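Side-chain contact in RegF protein (Neisseria gonorrhoeae, PDB 4HOJ), which is a glutathione transferase homolog, also named stringent starvation protein A, that binds glutathione covalently through a cysteine and also binds calcium ions: residues A[70-73]-A[74-78]. Residues are numbered along the deposited sequence; the frame is centred on the assembly and turned at random.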
# COMPACT_ATOMS: atom_id res chain seq x y z
N GLU A 70 8.73 3.83 5.09
CA GLU A 70 9.63 3.18 4.11
C GLU A 70 10.73 4.09 3.69
O GLU A 70 11.89 3.68 3.62
CB GLU A 70 8.88 2.75 2.85
CG GLU A 70 7.97 1.57 3.06
CD GLU A 70 8.62 0.22 2.82
OE1 GLU A 70 9.86 0.15 2.66
OE2 GLU A 70 7.85 -0.77 2.79
N TYR A 71 10.37 5.32 3.36
CA TYR A 71 11.37 6.30 2.97
C TYR A 71 12.39 6.48 4.08
O TYR A 71 13.59 6.39 3.83
CB TYR A 71 10.70 7.64 2.57
CG TYR A 71 11.71 8.71 2.36
CD1 TYR A 71 12.50 8.74 1.22
CD2 TYR A 71 11.88 9.72 3.30
CE1 TYR A 71 13.43 9.75 1.02
CE2 TYR A 71 12.82 10.73 3.12
CZ TYR A 71 13.59 10.74 1.99
OH TYR A 71 14.49 11.75 1.79
N ILE A 72 11.93 6.72 5.31
CA ILE A 72 12.86 6.96 6.39
C ILE A 72 13.83 5.76 6.54
O ILE A 72 15.03 5.94 6.76
CB ILE A 72 12.13 7.30 7.68
CG1 ILE A 72 11.42 8.63 7.53
CG2 ILE A 72 13.17 7.40 8.83
CD1 ILE A 72 10.38 8.84 8.64
N ASP A 73 13.27 4.55 6.43
CA ASP A 73 14.09 3.37 6.61
C ASP A 73 15.18 3.28 5.54
O ASP A 73 16.28 2.79 5.82
CB ASP A 73 13.22 2.11 6.56
CG ASP A 73 13.90 0.90 7.12
OD1 ASP A 73 14.65 1.04 8.14
OD2 ASP A 73 13.74 -0.21 6.57
N GLU A 74 14.87 3.72 4.32
CA GLU A 74 15.83 3.66 3.24
C GLU A 74 16.80 4.83 3.31
O GLU A 74 17.99 4.69 2.97
CB GLU A 74 15.14 3.54 1.86
CG GLU A 74 14.40 2.20 1.69
CD GLU A 74 13.90 1.96 0.28
OE1 GLU A 74 13.91 2.92 -0.53
OE2 GLU A 74 13.49 0.80 -0.01
N ARG A 75 16.33 5.98 3.79
CA ARG A 75 17.09 7.21 3.80
C ARG A 75 18.17 7.22 4.91
O ARG A 75 19.26 7.78 4.75
CB ARG A 75 16.10 8.36 3.98
CG ARG A 75 16.70 9.68 4.26
CD ARG A 75 17.18 10.34 2.99
NE ARG A 75 17.61 11.67 3.35
CZ ARG A 75 18.74 11.94 4.00
NH1 ARG A 75 19.58 10.97 4.33
NH2 ARG A 75 19.04 13.20 4.30
N PHE A 76 17.85 6.59 6.04
CA PHE A 76 18.77 6.45 7.17
C PHE A 76 18.89 4.96 7.42
O PHE A 76 18.11 4.39 8.20
CB PHE A 76 18.17 7.10 8.42
CG PHE A 76 17.95 8.58 8.32
CD1 PHE A 76 18.91 9.42 7.77
CD2 PHE A 76 16.79 9.15 8.83
CE1 PHE A 76 18.69 10.78 7.69
CE2 PHE A 76 16.57 10.51 8.76
CZ PHE A 76 17.53 11.33 8.19
N PRO A 77 19.81 4.29 6.69
CA PRO A 77 19.79 2.84 6.62
C PRO A 77 19.90 2.17 7.97
O PRO A 77 19.24 1.16 8.22
CB PRO A 77 21.03 2.53 5.77
CG PRO A 77 21.20 3.73 4.92
CD PRO A 77 20.80 4.88 5.79
N HIS A 78 20.74 2.72 8.83
CA HIS A 78 21.08 2.03 10.06
C HIS A 78 20.52 2.77 11.24
O HIS A 78 20.64 4.00 11.31
CB HIS A 78 22.60 1.91 10.15
CG HIS A 78 23.18 1.09 9.04
ND1 HIS A 78 22.94 -0.27 8.95
CD2 HIS A 78 23.90 1.43 7.95
CE1 HIS A 78 23.52 -0.74 7.86
NE2 HIS A 78 24.11 0.27 7.23
O HOH W 1 12.40 -0.93 1.45
O HOH W 2 17.61 0.45 6.18
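Tyr71 and Arg75 lie side by side one turn apart at the C-terminal end of helix 65-75, in the thioredoxin-like N-terminal domain of this glutathione transferase homolog. Three backbone bonds of i to i+4 spacing define the last helical turn: Glu74 N to Glu70 O, Arg75 N to Tyr71 O at 2.8 Å, and Phe76 N to Ile72 O, the straightest at 159°. Phe76 is the first residue to leave helical torsions, which places the end of the helix at Arg75. Beyond it, Pro77 has no N-H to continue the ladder; its CA makes a C-H...O contact with Asp73 O at 3.6 Å, while one water donates to both Asp73 O and Pro77 O.

The polar ends are bonded outside these two segments. Glu57, on strand 54-57, accepts a hydrogen bond from Tyr71 and forms a salt bridge with Arg75; Asp73 pairs with Lys25. Glu74 faces the second subunit, where Arg89 and Arg93 bind its carboxylate and probably offset the closeness of its charge to that of Glu70, whose OE1, in one of two conformers, lies 4.6 Å from Glu74 OE2. In that conformer a second water bridges the carboxylate pair.

Apolar contact is carried by two pairs. Ile72 CG2 meets Phe76 CD2 obliquely; Ile72 also packs against helix 13-25. Arg75 CB sits 4.1 Å from the centroid of the Tyr71 ring and only 15° off its normal, a CH-pi contact over one face. Both residues hold CG anti to the backbone N (chi1 170° for Arg75), which sends them the same way; the bend of Arg75 at chi2 then brings its CD within 3.3 Å of Tyr71 OH.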